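Carboxylesterase SOBER1 (PDB 6AVX) hydrolyses carboxylic esters with a preference for short acyl chains, shows phospholipase A2 activity and suppresses the plant hypersensitive response to the bacterial effector AvrBsT. Local coordinates at residues A[122-127]-A[150-155]. The protein carries 1 engineered substitution. Residues are numbered along the deposited sequence; the frame is centred on the assembly and turned at random.
Sequences PKTLGG and KKTPIL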
loop_
_atom_site.group_PDB
_atom_site.type_symbol
_atom_site.label_atom_id
_atom_site.label_comp_id
_atom_site.label_asym_id
_atom_site.label_seq_id
_atom_site.Cartn_x
_atom_site.Cartn_y
_atom_site.Cartn_z
ATOM N N PRO A 122 12.695 1.375 8.823
ATOM C CA PRO A 122 14.168 1.445 8.895
ATOM C C PRO A 122 14.900 0.347 8.165
ATOM O O PRO A 122 16.119 0.472 7.980
ATOM C CB PRO A 122 14.457 1.389 10.398
ATOM C CG PRO A 122 13.213 1.878 11.052
ATOM C CD PRO A 122 12.088 1.400 10.164
ATOM N N LYS A 123 14.225 -0.730 7.768
ATOM C CA LYS A 123 14.846 -1.884 7.136
ATOM C C LYS A 123 14.256 -2.143 5.755
ATOM O O LYS A 123 13.111 -1.778 5.474
ATOM C CB LYS A 123 14.657 -3.120 8.009
ATOM C CG LYS A 123 15.328 -2.921 9.375
ATOM C CD LYS A 123 15.114 -4.075 10.304
ATOM C CE LYS A 123 15.757 -3.793 11.662
ATOM N NZ LYS A 123 15.405 -4.833 12.643
ATOM N N THR A 124 15.056 -2.757 4.892
ATOM C CA THR A 124 14.572 -3.227 3.599
ATOM C C THR A 124 13.584 -4.359 3.815
ATOM O O THR A 124 13.862 -5.310 4.550
ATOM C CB THR A 124 15.725 -3.747 2.738
ATOM O OG1 THR A 124 16.778 -2.769 2.702
ATOM C CG2 THR A 124 15.247 -4.060 1.324
ATOM N N LEU A 125 12.451 -4.274 3.159
ATOM C CA LEU A 125 11.428 -5.310 3.217
ATOM C C LEU A 125 11.399 -6.052 1.890
ATOM O O LEU A 125 12.094 -5.707 0.930
ATOM C CB LEU A 125 10.072 -4.696 3.570
ATOM C CG LEU A 125 10.054 -3.919 4.885
ATOM C CD1 LEU A 125 8.716 -3.216 5.064
ATOM C CD2 LEU A 125 10.388 -4.806 6.063
ATOM N N GLY A 126 10.566 -7.092 1.842
ATOM C CA GLY A 126 10.406 -7.855 0.620
ATOM C C GLY A 126 9.808 -7.017 -0.494
ATOM O O GLY A 126 10.239 -7.076 -1.644
ATOM N N GLY A 127 8.817 -6.208 -0.172
ATOM C CA GLY A 127 8.222 -5.369 -1.181
ATOM C C GLY A 127 6.997 -4.645 -0.677
ATOM O O GLY A 127 6.400 -5.025 0.335
ATOM N N LYS A 150 14.898 2.549 0.947
ATOM C CA LYS A 150 14.942 2.880 -0.463
ATOM C C LYS A 150 15.244 1.667 -1.329
ATOM O O LYS A 150 15.056 1.744 -2.545
ATOM C CB LYS A 150 15.960 3.993 -0.691
ATOM C CG LYS A 150 15.555 5.302 -0.024
ATOM C CD LYS A 150 16.570 6.374 -0.289
ATOM C CE LYS A 150 16.115 7.664 0.309
ATOM N NZ LYS A 150 17.061 8.721 -0.078
ATOM N N LYS A 151 15.696 0.561 -0.740
ATOM C CA LYS A 151 15.964 -0.664 -1.471
ATOM C C LYS A 151 14.750 -1.571 -1.542
ATOM O O LYS A 151 14.818 -2.601 -2.214
ATOM C CB LYS A 151 17.138 -1.401 -0.819
ATOM C CG LYS A 151 18.412 -0.553 -0.785
ATOM C CD LYS A 151 19.556 -1.279 -0.094
ATOM C CE LYS A 151 20.746 -0.346 0.090
ATOM N NZ LYS A 151 21.819 -0.977 0.904
ATOM N N THR A 152 13.658 -1.236 -0.868
ATOM C CA THR A 152 12.479 -2.090 -0.932
ATOM C C THR A 152 11.797 -1.881 -2.272
ATOM O O THR A 152 11.465 -0.744 -2.606
ATOM C CB THR A 152 11.505 -1.764 0.190
ATOM O OG1 THR A 152 12.178 -1.962 1.442
ATOM C CG2 THR A 152 10.279 -2.685 0.120
ATOM N N PRO A 153 11.580 -2.921 -3.067
ATOM C CA PRO A 153 10.929 -2.713 -4.365
ATOM C C PRO A 153 9.448 -2.430 -4.200
ATOM O O PRO A 153 8.780 -2.959 -3.304
ATOM C CB PRO A 153 11.156 -4.035 -5.102
ATOM C CG PRO A 153 11.361 -5.030 -4.057
ATOM C CD PRO A 153 11.985 -4.321 -2.865
ATOM N N ILE A 154 8.940 -1.570 -5.078
ATOM C CA ILE A 154 7.522 -1.221 -5.126
ATOM C C ILE A 154 6.944 -1.749 -6.428
ATOM O O ILE A 154 7.529 -1.550 -7.499
ATOM C CB ILE A 154 7.308 0.297 -5.042
ATOM C CG1 ILE A 154 7.961 0.886 -3.790
ATOM C CG2 ILE A 154 5.837 0.629 -5.083
ATOM C CD1 ILE A 154 7.407 0.400 -2.463
ATOM N N LEU A 155 5.802 -2.404 -6.342
ATOM C CA LEU A 155 4.989 -2.736 -7.508
ATOM C C LEU A 155 3.701 -1.939 -7.402
ATOM O O LEU A 155 2.934 -2.141 -6.456
ATOM C CB LEU A 155 4.680 -4.232 -7.564
ATOM C CG LEU A 155 3.668 -4.632 -8.646
ATOM C CD1 LEU A 155 4.186 -4.329 -10.041
ATOM C CD2 LEU A 155 3.328 -6.088 -8.522
HETATM O O HOH W 1 11.226 -0.713 3.615
#
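Thr152 reaches across to Leu125 with its hydroxyl: OG1 accepts the backbone N-H of Leu125 at 2.9 Å, nearly straight at 173°. The same OG1 donates to a water, 2.7 Å off, which in turn donates to Lys123 O, so two bonds grip the hydroxyl and fix its rotation. Chi1 -59° sets OG1 beside the backbone N; the methyl CG2 is then the branch anti to N, and it packs 3.6 Å from Gly127 CA and touches CB of Leu125. This is the tight end. Val118 of helix 109-120 also meets Thr152, and Gly127 CA sits 3.3 Å from Pro153 O where strands 127-131 and 154-159 start side by side in the parallel sheet of the alpha/beta hydrolase fold. The Pro153 ring packs its CG 3.4 Å from Gly126 O, a carbonyl whose hydrogen bond comes from NE of Arg211.

Toward solvent the fit relaxes. Thr124 lays CG2 against the backbone of Lys151, while its OG1 is hydrogen-bonded to Glu148 O; the extended Lys151 chain leads away to a salt bridge with the Glu148 carboxylate. One threonine hydroxyl, both acceptor and donor, thus ties the loop after helix 109-120 to the lead-in of strand 154-159, directly and through water.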